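Local atomic coordinates of arabinosyltransferase C (PDB entry 3PTY), a protein that polymerises arabinose into cell-wall arabinan in Mycobacterium tuberculosis, its C-terminal extracellular domain, the part in this chain, acting as a lectin-like carbohydrate-binding module. Residues R161-V166 with D333-D338; S64-P69 with S135-V140; C275-G280 with V285-K290. One frame throughout, in Å; residues are numbered along the deposited sequence.

Interaction 1 of 3, residues R161-V166 with D333-D338; sequences RAPLLV and DDWFRD. With AFO (octyl alpha-D-arabinofuranoside), chain B.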
loop_
_atom_site.group_PDB
_atom_site.type_symbol
_atom_site.label_atom_id
_atom_site.label_comp_id
_atom_site.label_asym_id
_atom_site.label_seq_id
_atom_site.Cartn_x
_atom_site.Cartn_y
_atom_site.Cartn_z
ATOM N N ARG A 161 -6.843 1.691 29.470
ATOM C CA ARG A 161 -7.395 0.499 28.818
ATOM C C ARG A 161 -8.335 0.855 27.668
ATOM O O ARG A 161 -9.119 1.793 27.769
ATOM C CB ARG A 161 -8.159 -0.362 29.828
ATOM C CG ARG A 161 -7.311 -1.108 30.860
ATOM C CD ARG A 161 -8.241 -1.946 31.753
ATOM N NE ARG A 161 -7.539 -2.890 32.622
ATOM C CZ ARG A 161 -7.736 -2.993 33.934
ATOM N NH1 ARG A 161 -8.625 -2.211 34.539
ATOM N NH2 ARG A 161 -7.051 -3.882 34.646
ATOM N N ALA A 162 -8.254 0.110 26.569
ATOM C CA ALA A 162 -9.279 0.193 25.535
ATOM C C ALA A 162 -10.522 -0.515 26.073
ATOM O O ALA A 162 -10.403 -1.447 26.868
ATOM C CB ALA A 162 -8.802 -0.468 24.251
ATOM N N PRO A 163 -11.718 -0.073 25.651
ATOM C CA PRO A 163 -12.957 -0.680 26.153
ATOM C C PRO A 163 -13.300 -1.947 25.371
ATOM O O PRO A 163 -14.436 -2.112 24.927
ATOM C CB PRO A 163 -14.001 0.398 25.870
ATOM C CG PRO A 163 -13.493 1.074 24.624
ATOM C CD PRO A 163 -11.980 1.006 24.679
ATOM N N LEU A 164 -12.320 -2.830 25.207
ATOM C CA LEU A 164 -12.499 -4.019 24.384
ATOM C C LEU A 164 -11.922 -5.238 25.071
ATOM O O LEU A 164 -10.920 -5.143 25.778
ATOM C CB LEU A 164 -11.745 -3.860 23.064
ATOM C CG LEU A 164 -12.098 -2.704 22.128
ATOM C CD1 LEU A 164 -11.069 -2.641 21.010
ATOM C CD2 LEU A 164 -13.500 -2.887 21.563
ATOM N N LEU A 165 -12.546 -6.387 24.833
ATOM C CA LEU A 165 -11.948 -7.664 25.180
ATOM C C LEU A 165 -11.374 -8.185 23.871
ATOM O O LEU A 165 -12.089 -8.295 22.872
ATOM C CB LEU A 165 -13.017 -8.613 25.724
ATOM C CG LEU A 165 -12.641 -9.976 26.317
ATOM C CD1 LEU A 165 -12.027 -10.906 25.274
ATOM C CD2 LEU A 165 -11.724 -9.819 27.508
ATOM N N VAL A 166 -10.080 -8.479 23.861
ATOM C CA VAL A 166 -9.405 -8.814 22.615
ATOM C C VAL A 166 -8.785 -10.198 22.679
ATOM O O VAL A 166 -8.250 -10.602 23.711
ATOM C CB VAL A 166 -8.320 -7.769 22.280
ATOM C CG1 VAL A 166 -7.386 -8.275 21.174
ATOM C CG2 VAL A 166 -8.976 -6.451 21.886
ATOM N N ASP A 333 -12.248 5.885 16.892
ATOM C CA ASP A 333 -13.516 6.255 16.247
ATOM C C ASP A 333 -14.365 5.077 15.760
ATOM O O ASP A 333 -15.568 5.226 15.542
ATOM C CB ASP A 333 -13.251 7.185 15.066
ATOM C CG ASP A 333 -12.403 8.377 15.451
ATOM O OD1 ASP A 333 -11.165 8.293 15.300
ATOM O OD2 ASP A 333 -12.977 9.382 15.923
ATOM N N ASP A 334 -13.737 3.921 15.568
ATOM C CA ASP A 334 -14.451 2.741 15.104
ATOM C C ASP A 334 -13.627 1.519 15.438
ATOM O O ASP A 334 -12.708 1.182 14.704
ATOM C CB ASP A 334 -14.691 2.813 13.586
ATOM C CG ASP A 334 -15.494 1.626 13.056
ATOM O OD1 ASP A 334 -15.752 0.646 13.818
ATOM O OD2 ASP A 334 -15.870 1.674 11.863
ATOM N N TRP A 335 -13.969 0.848 16.537
ATOM C CA TRP A 335 -13.144 -0.230 17.068
ATOM C C TRP A 335 -13.115 -1.442 16.157
ATOM O O TRP A 335 -12.318 -2.354 16.362
ATOM C CB TRP A 335 -13.640 -0.667 18.455
ATOM C CG TRP A 335 -13.707 0.428 19.477
ATOM C CD1 TRP A 335 -14.840 0.968 20.025
ATOM C CD2 TRP A 335 -12.601 1.109 20.094
ATOM N NE1 TRP A 335 -14.507 1.942 20.934
ATOM C CE2 TRP A 335 -13.142 2.049 20.995
ATOM C CE3 TRP A 335 -11.215 1.016 19.969
ATOM C CZ2 TRP A 335 -12.341 2.893 21.766
ATOM C CZ3 TRP A 335 -10.421 1.853 20.737
ATOM C CH2 TRP A 335 -10.987 2.778 21.624
ATOM N N PHE A 336 -13.998 -1.466 15.166
ATOM C CA PHE A 336 -14.083 -2.599 14.254
ATOM C C PHE A 336 -13.465 -2.281 12.890
ATOM O O PHE A 336 -13.527 -3.092 11.974
ATOM C CB PHE A 336 -15.540 -3.052 14.064
ATOM C CG PHE A 336 -16.194 -3.569 15.326
ATOM C CD1 PHE A 336 -17.568 -3.752 15.382
ATOM C CD2 PHE A 336 -15.437 -3.866 16.448
ATOM C CE1 PHE A 336 -18.177 -4.233 16.538
ATOM C CE2 PHE A 336 -16.030 -4.339 17.609
ATOM C CZ PHE A 336 -17.404 -4.522 17.654
ATOM N N ARG A 337 -12.875 -1.103 12.757
ATOM C CA ARG A 337 -12.271 -0.703 11.486
ATOM C C ARG A 337 -10.810 -1.156 11.378
ATOM O O ARG A 337 -10.007 -0.901 12.276
ATOM C CB ARG A 337 -12.379 0.822 11.317
ATOM C CG ARG A 337 -11.457 1.408 10.258
ATOM C CD ARG A 337 -11.904 1.029 8.876
ATOM N NE ARG A 337 -13.143 1.711 8.528
ATOM C CZ ARG A 337 -13.764 1.577 7.366
ATOM N NH1 ARG A 337 -13.256 0.787 6.425
ATOM N NH2 ARG A 337 -14.891 2.235 7.148
ATOM N N ASP A 338 -10.476 -1.845 10.287
ATOM C CA ASP A 338 -9.078 -2.129 9.957
ATOM C C ASP A 338 -8.486 -0.858 9.329
ATOM O O ASP A 338 -8.542 -0.665 8.117
ATOM C CB ASP A 338 -8.985 -3.321 8.987
ATOM C CG ASP A 338 -7.565 -3.880 8.866
ATOM O OD1 ASP A 338 -6.659 -3.396 9.573
ATOM O OD2 ASP A 338 -7.355 -4.803 8.056
HETATM C C1 AFO B . -13.874 6.056 4.236
HETATM O O1 AFO B . -14.385 6.143 5.569
HETATM C C2 AFO B . -12.679 7.000 4.161
HETATM O O2 AFO B . -11.548 6.390 3.525
HETATM C C3 AFO B . -13.156 8.217 3.394
HETATM O O3 AFO B . -13.032 9.355 4.240
HETATM C C4 AFO B . -14.629 7.962 3.110
HETATM O O4 AFO B . -14.850 6.559 3.318
HETATM C C5 AFO B . -15.058 8.393 1.710
HETATM O O5 AFO B . -16.482 8.574 1.681
HETATM C "C1'" AFO B . -15.570 5.383 5.786
HETATM C "C2'" AFO B . -16.139 5.803 7.136
HETATM C "C3'" AFO B . -17.067 4.748 7.733
HETATM C "C4'" AFO B . -17.784 5.338 8.942
HETATM C "C5'" AFO B . -17.007 6.512 9.531
HETATM C "C6'" AFO B . -15.791 6.072 10.342
HETATM C "C7'" AFO B . -14.926 7.272 10.715
HETATM C "C8'" AFO B . -13.769 6.863 11.600
#
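A single indole, that of Trp335, carries almost the whole contact, and no hydrogen bond crosses between the two segments. Pro163 lies over one face of the indole; Leu164 CD1 comes in obliquely. The proline ring crosses the indole at about a right angle. Its CD is 3.5 Å from Trp335 CZ2, and CD stands 3.9 Å from the centroid of the six-membered ring, a CH-pi contact over the face. Leu164 CD1 is 3.8 Å from Trp335 CE3, and Leu164 CD2 is 3.8 Å from Trp335 CB. Trp335 CB points toward the 161-166 segment. With CG anti to the carbonyl carbon (chi1 -56°), the indole runs on against Pro163 and Leu164.

Pro163 is the centre of an inverse gamma turn, and Leu164 then starts a strand. Trp335 sits inside a type I beta turn from Asp334 to Arg337, closed by Arg337 N to Asp334 O at 3.0 Å. Asp334 OD1 accepts from Phe336 N at 3.1 Å, met from above the carboxylate plane, an Asx turn that braces the same bend. Arg212 holds the carbonyl of Trp335, and Tyr330 packs against both Leu164 and Trp335.

Asp333 CB is 3.5 Å from C8' of the octyl arabinofuranoside, and the Arg337 guanidinium meets C3' at its edge. Trp267 of the second subunit packs on Arg337. The loop between strands 322-331 and 341-347 of the mixed sheet thus packs on strand 164-171 of the antiparallel sheet and lines the arabinofuranoside pocket at the subunit interface.

Interaction 2 of 3, residues S64-P69 with S135-V140; sequences SEAFTP and SWRAGV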
loop_
_atom_site.group_PDB
_atom_site.type_symbol
_atom_site.label_atom_id
_atom_site.label_comp_id
_atom_site.label_asym_id
_atom_site.label_seq_id
_atom_site.Cartn_x
_atom_site.Cartn_y
_atom_site.Cartn_z
ATOM N N SER A 64 -10.316 -29.558 25.258
ATOM C CA SER A 64 -9.599 -29.403 24.014
ATOM C C SER A 64 -9.780 -30.687 23.215
ATOM O O SER A 64 -9.351 -31.756 23.641
ATOM C CB SER A 64 -8.119 -29.159 24.289
ATOM O OG SER A 64 -7.356 -29.328 23.110
ATOM N N GLU A 65 -10.442 -30.583 22.072
ATOM C CA GLU A 65 -10.546 -31.709 21.162
ATOM C C GLU A 65 -9.872 -31.328 19.860
ATOM O O GLU A 65 -10.350 -30.454 19.148
ATOM C CB GLU A 65 -12.013 -32.064 20.915
ATOM C CG GLU A 65 -12.210 -33.168 19.885
ATOM C CD GLU A 65 -13.682 -33.403 19.559
ATOM O OE1 GLU A 65 -14.432 -32.416 19.417
ATOM O OE2 GLU A 65 -14.085 -34.572 19.433
ATOM N N ALA A 66 -8.756 -31.982 19.560
ATOM C CA ALA A 66 -7.983 -31.687 18.360
ATOM C C ALA A 66 -7.568 -30.210 18.234
ATOM O O ALA A 66 -7.367 -29.711 17.130
ATOM C CB ALA A 66 -8.728 -32.165 17.105
ATOM N N PHE A 67 -7.444 -29.524 19.368
ATOM C CA PHE A 67 -6.778 -28.217 19.425
ATOM C C PHE A 67 -5.447 -28.421 20.140
ATOM O O PHE A 67 -5.430 -28.870 21.288
ATOM C CB PHE A 67 -7.604 -27.214 20.235
ATOM C CG PHE A 67 -8.547 -26.367 19.409
ATOM C CD1 PHE A 67 -9.787 -26.857 19.012
ATOM C CD2 PHE A 67 -8.205 -25.068 19.066
ATOM C CE1 PHE A 67 -10.663 -26.068 18.279
ATOM C CE2 PHE A 67 -9.072 -24.275 18.324
ATOM C CZ PHE A 67 -10.299 -24.771 17.931
ATOM N N THR A 68 -4.340 -28.087 19.476
ATOM C CA THR A 68 -3.011 -28.365 20.018
ATOM C C THR A 68 -2.091 -27.152 19.865
ATOM O O THR A 68 -2.335 -26.295 19.022
ATOM C CB THR A 68 -2.362 -29.555 19.280
ATOM O OG1 THR A 68 -2.229 -29.229 17.892
ATOM C CG2 THR A 68 -3.216 -30.811 19.429
ATOM N N PRO A 69 -1.017 -27.089 20.674
ATOM C CA PRO A 69 -0.145 -25.909 20.669
ATOM C C PRO A 69 0.490 -25.650 19.306
ATOM O O PRO A 69 0.791 -24.498 18.985
ATOM C CB PRO A 69 0.930 -26.255 21.709
ATOM C CG PRO A 69 0.260 -27.220 22.630
ATOM C CD PRO A 69 -0.665 -28.037 21.748
ATOM N N SER A 135 -6.475 -25.600 15.646
ATOM C CA SER A 135 -7.097 -26.816 15.114
ATOM C C SER A 135 -6.605 -27.185 13.718
ATOM O O SER A 135 -7.176 -28.066 13.077
ATOM C CB SER A 135 -8.620 -26.670 15.087
ATOM O OG SER A 135 -8.999 -25.642 14.183
ATOM N N TRP A 136 -5.561 -26.516 13.232
ATOM C CA TRP A 136 -5.022 -26.884 11.928
ATOM C C TRP A 136 -4.252 -28.197 12.019
ATOM O O TRP A 136 -3.616 -28.487 13.034
ATOM C CB TRP A 136 -4.101 -25.806 11.358
ATOM C CG TRP A 136 -3.461 -26.237 10.062
ATOM C CD1 TRP A 136 -3.967 -26.076 8.804
ATOM C CD2 TRP A 136 -2.208 -26.920 9.906
ATOM N NE1 TRP A 136 -3.100 -26.607 7.871
ATOM C CE2 TRP A 136 -2.014 -27.131 8.524
ATOM C CE3 TRP A 136 -1.230 -27.368 10.798
ATOM C CZ2 TRP A 136 -0.886 -27.773 8.015
ATOM C CZ3 TRP A 136 -0.106 -28.008 10.289
ATOM C CH2 TRP A 136 0.054 -28.202 8.912
ATOM N N ARG A 137 -4.320 -28.984 10.953
ATOM C CA ARG A 137 -3.468 -30.157 10.819
ATOM C C ARG A 137 -3.344 -30.563 9.358
ATOM O O ARG A 137 -4.208 -30.245 8.536
ATOM C CB ARG A 137 -4.001 -31.327 11.651
ATOM C CG ARG A 137 -5.349 -31.863 11.191
ATOM C CD ARG A 137 -5.883 -32.875 12.188
ATOM N NE ARG A 137 -5.798 -32.359 13.552
ATOM C CZ ARG A 137 -5.729 -33.119 14.638
ATOM N NH1 ARG A 137 -5.732 -34.445 14.528
ATOM N NH2 ARG A 137 -5.647 -32.557 15.836
ATOM N N ALA A 138 -2.258 -31.256 9.037
ATOM C CA ALA A 138 -2.105 -31.830 7.712
ATOM C C ALA A 138 -2.771 -33.202 7.700
ATOM O O ALA A 138 -3.086 -33.762 8.755
ATOM C CB ALA A 138 -0.621 -31.936 7.332
ATOM N N GLY A 139 -2.993 -33.738 6.506
ATOM C CA GLY A 139 -3.580 -35.059 6.377
ATOM C C GLY A 139 -5.054 -35.099 6.726
ATOM O O GLY A 139 -5.823 -34.229 6.318
ATOM N N VAL A 140 -5.446 -36.115 7.487
ATOM C CA VAL A 140 -6.852 -36.356 7.794
ATOM C C VAL A 140 -7.443 -35.299 8.720
ATOM O O VAL A 140 -6.966 -35.099 9.836
ATOM C CB VAL A 140 -7.054 -37.736 8.434
ATOM C CG1 VAL A 140 -8.523 -37.953 8.773
ATOM C CG2 VAL A 140 -6.541 -38.830 7.500
HETATM O O HOH W 1 -7.316 -30.434 14.478
#
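Beside the calcium site, the turn that leaves edge strand 63-65 meets the loop that follows strand 133-134, and Phe67 packs on Ser135. Ser135 CB sits over the centre of the Phe67 ring, 3.8 Å from the centroid and 13° off the ring normal. This is a CH-pi contact through the methylene. Ser135 OG lies between its backbone N and carbonyl carbon (chi1 65°), and it is hydrogen-bonded to Asp231, a calcium ligand, and to the backbone N of Ile240. Ser135 is therefore a second-shell residue of the metal site, with Phe67 against its methylene.

Ser135 CA approaches Ala66 O at 3.5 Å in a CA-H...O contact. Phe67 and Ser135, just past strands 63-65 and 133-134, bring together the ends of the outermost strands of the nine-stranded antiparallel sheet within this chain, part of the beta-sandwich. Thr68 reinforces this junction by a backbone hydrogen bond with Gly134, and Ala144 of strand 144-152 packs on Ala66, Phe67 and Ser135.

A water bridges the two backbones. It lies 2.7 Å from Ala66 O and 2.8 Å from Ser135 O, within hydrogen-bonding geometry of both carbonyls. Arg137 NE donates a weak bond to it. The arginine chain bends at chi3 (48°), and Arg137 NH2 comes to 3.4 Å from Ala66 CB, the guanidinium lying oblique to the methyl.

Interaction 3 of 3, residues C275-G280 with V285-K290; sequences CQRPFG and VDETPK. With AFO (octyl alpha-D-arabinofuranoside), chain C.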
loop_
_atom_site.group_PDB
_atom_site.type_symbol
_atom_site.label_atom_id
_atom_site.label_comp_id
_atom_site.label_asym_id
_atom_site.label_seq_id
_atom_site.Cartn_x
_atom_site.Cartn_y
_atom_site.Cartn_z
ATOM N N CYS A 275 2.282 15.127 12.064
ATOM C CA CYS A 275 3.290 15.325 13.109
ATOM C C CYS A 275 4.391 14.265 13.099
ATOM O O CYS A 275 5.372 14.385 13.830
ATOM C CB CYS A 275 2.650 15.380 14.504
ATOM S SG CYS A 275 1.450 16.731 14.768
ATOM N N GLN A 276 4.229 13.218 12.293
ATOM C CA GLN A 276 5.262 12.184 12.206
ATOM C C GLN A 276 6.372 12.601 11.252
ATOM O O GLN A 276 6.108 13.186 10.209
ATOM C CB GLN A 276 4.676 10.841 11.763
ATOM C CG GLN A 276 4.181 10.000 12.922
ATOM C CD GLN A 276 3.104 10.709 13.703
ATOM O OE1 GLN A 276 2.034 10.996 13.174
ATOM N NE2 GLN A 276 3.382 11.006 14.966
ATOM N N ARG A 277 7.609 12.278 11.610
ATOM C CA ARG A 277 8.772 12.602 10.787
ATOM C C ARG A 277 8.947 11.568 9.683
ATOM O O ARG A 277 9.249 10.406 9.958
ATOM C CB ARG A 277 10.024 12.637 11.670
ATOM C CG ARG A 277 11.350 12.896 10.945
ATOM C CD ARG A 277 12.504 12.774 11.956
ATOM N NE ARG A 277 13.830 12.887 11.354
ATOM C CZ ARG A 277 14.495 14.033 11.220
ATOM N NH1 ARG A 277 13.944 15.175 11.620
ATOM N NH2 ARG A 277 15.704 14.041 10.673
ATOM N N PRO A 278 8.772 11.983 8.421
ATOM C CA PRO A 278 8.873 11.019 7.322
ATOM C C PRO A 278 10.324 10.656 7.067
ATOM O O PRO A 278 11.173 11.540 6.992
ATOM C CB PRO A 278 8.307 11.788 6.113
ATOM C CG PRO A 278 7.684 13.039 6.681
ATOM C CD PRO A 278 8.440 13.332 7.939
ATOM N N PHE A 279 10.604 9.367 6.947
ATOM C CA PHE A 279 11.951 8.921 6.651
ATOM C C PHE A 279 12.292 9.316 5.220
ATOM O O PHE A 279 11.508 9.068 4.300
ATOM C CB PHE A 279 12.072 7.406 6.821
ATOM C CG PHE A 279 13.432 6.877 6.478
ATOM C CD1 PHE A 279 14.494 7.040 7.355
ATOM C CD2 PHE A 279 13.660 6.250 5.265
ATOM C CE1 PHE A 279 15.760 6.566 7.037
ATOM C CE2 PHE A 279 14.920 5.776 4.942
ATOM C CZ PHE A 279 15.972 5.935 5.833
ATOM N N GLY A 280 13.454 9.939 5.045
ATOM C CA GLY A 280 13.914 10.395 3.743
ATOM C C GLY A 280 15.360 10.869 3.826
ATOM O O GLY A 280 16.013 10.692 4.856
ATOM N N VAL A 285 20.119 14.004 4.983
ATOM C CA VAL A 285 19.840 13.376 6.266
ATOM C C VAL A 285 20.108 11.878 6.211
ATOM O O VAL A 285 19.667 11.193 5.291
ATOM C CB VAL A 285 18.392 13.618 6.718
ATOM C CG1 VAL A 285 18.023 12.655 7.841
ATOM C CG2 VAL A 285 18.208 15.071 7.146
ATOM N N ASP A 286 20.850 11.386 7.197
ATOM C CA ASP A 286 21.144 9.973 7.319
ATOM C C ASP A 286 20.768 9.507 8.723
ATOM O O ASP A 286 21.331 9.974 9.715
ATOM C CB ASP A 286 22.633 9.728 7.057
ATOM C CG ASP A 286 23.024 8.276 7.212
ATOM O OD1 ASP A 286 22.192 7.398 6.895
ATOM O OD2 ASP A 286 24.167 8.008 7.647
ATOM N N GLU A 287 19.818 8.584 8.811
ATOM C CA GLU A 287 19.337 8.120 10.108
ATOM C C GLU A 287 18.654 6.766 9.957
ATOM O O GLU A 287 18.463 6.281 8.846
ATOM C CB GLU A 287 18.371 9.143 10.709
ATOM C CG GLU A 287 17.159 9.435 9.821
ATOM C CD GLU A 287 16.315 10.595 10.319
ATOM O OE1 GLU A 287 16.697 11.233 11.325
ATOM O OE2 GLU A 287 15.268 10.870 9.698
ATOM N N THR A 288 18.291 6.163 11.081
ATOM C CA THR A 288 17.663 4.845 11.085
ATOM C C THR A 288 16.156 4.999 11.270
ATOM O O THR A 288 15.718 5.662 12.205
ATOM C CB THR A 288 18.239 3.987 12.225
ATOM O OG1 THR A 288 19.667 3.935 12.104
ATOM C CG2 THR A 288 17.676 2.561 12.186
ATOM N N PRO A 289 15.353 4.411 10.365
ATOM C CA PRO A 289 13.896 4.485 10.550
ATOM C C PRO A 289 13.480 3.596 11.714
ATOM O O PRO A 289 14.077 2.535 11.910
ATOM C CB PRO A 289 13.340 3.932 9.236
ATOM C CG PRO A 289 14.429 3.094 8.664
ATOM C CD PRO A 289 15.739 3.637 9.171
ATOM N N LYS A 290 12.482 4.023 12.480
ATOM C CA LYS A 290 12.085 3.278 13.670
ATOM C C LYS A 290 10.690 2.665 13.565
ATOM O O LYS A 290 10.356 1.744 14.308
ATOM C CB LYS A 290 12.179 4.170 14.908
ATOM C CG LYS A 290 13.629 4.487 15.308
ATOM C CD LYS A 290 13.698 5.251 16.620
ATOM C CE LYS A 290 15.135 5.336 17.134
HETATM C C1 AFO C . 4.765 14.648 3.135
HETATM O O1 AFO C . 4.752 15.752 2.226
HETATM C C2 AFO C . 3.309 14.298 3.421
HETATM O O2 AFO C . 3.067 12.887 3.338
HETATM C C3 AFO C . 3.017 14.828 4.810
HETATM O O3 AFO C . 1.970 15.787 4.711
HETATM C C4 AFO C . 4.296 15.526 5.252
HETATM O O4 AFO C . 5.337 15.062 4.380
HETATM C C5 AFO C . 4.643 15.278 6.718
HETATM O O5 AFO C . 5.537 16.304 7.177
HETATM C "C1'" AFO C . 6.045 16.268 1.923
HETATM C "C2'" AFO C . 5.846 17.591 1.193
HETATM C "C3'" AFO C . 7.063 17.989 0.362
HETATM C "C4'" AFO C . 6.891 19.422 -0.127
HETATM C "C5'" AFO C . 5.420 19.827 -0.154
HETATM C "C6'" AFO C . 4.661 19.227 -1.335
HETATM C "C7'" AFO C . 3.160 19.470 -1.194
HETATM C "C8'" AFO C . 2.405 18.965 -2.404
HETATM O O HOH W 2 17.845 8.964 6.387
#
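Arg277 CG is anti to the backbone N (chi1 177°) and the chain runs extended to NE, which carries the guanidinium across to Glu287. Glu287 starts from the opposite direction. Its CG lies between the backbone N and the carbonyl carbon (chi1 58°), and the chain is extended beyond it. The two groups form a side-on, two-nitrogen salt bridge. Arg277 NE donates to Glu287 OE2 at 3.0 Å, close to the guanidinium plane and on the syn lone pair. Arg277 NH2 donates to Glu287 OE1, also at 3.0 Å, but this bond is more bent. The two planes are 66° apart, so the pair is twisted. Val285 CG1 lies 3.9 Å from Arg277 NH2.

Pro289 lies over one face of the Phe279 ring. Its CG makes a CH-pi contact, 4.2 Å from the ring centroid and near the normal, and Pro289 CD is 3.6 Å from Phe279 CE1. Glu287 O comes in at the ring edge, 3.3 Å from Phe279 CE1.

A water donates to Gly280 O at 2.9 Å and to Val285 O at 3.1 Å, and accepts a weak bond from Glu287 N.

Pro278 points away and its CG touches the octyl arabinofuranoside; at the start of the segment Cys275 is disulfide-bonded to Cys31. A surface loop crosses beside the weakly bonded outermost strand 277-278 of the mixed sheet and leads into strand 291-294.

From the N terminus, interaction 2 comes first. It closes a loop of 65 residues, of which 77-106 are not modelled, and ties the ends of strands 63-65 and 133-134 together. It ends before interaction 1 opens, so these two are in series. Interaction 1 spans 166 residues, from strand 164-171 of the same sheet to the loop between strands 322-331 and 341-347 of the mixed sheet, and so ties the two sheets together. Interaction 3 is nested inside that span and closes only four residues, at the edge of the mixed sheet. Interactions 2 and 3 lie on opposite sides of the chain's centre, with centres about 44 Å apart. None of the three contacts touches another.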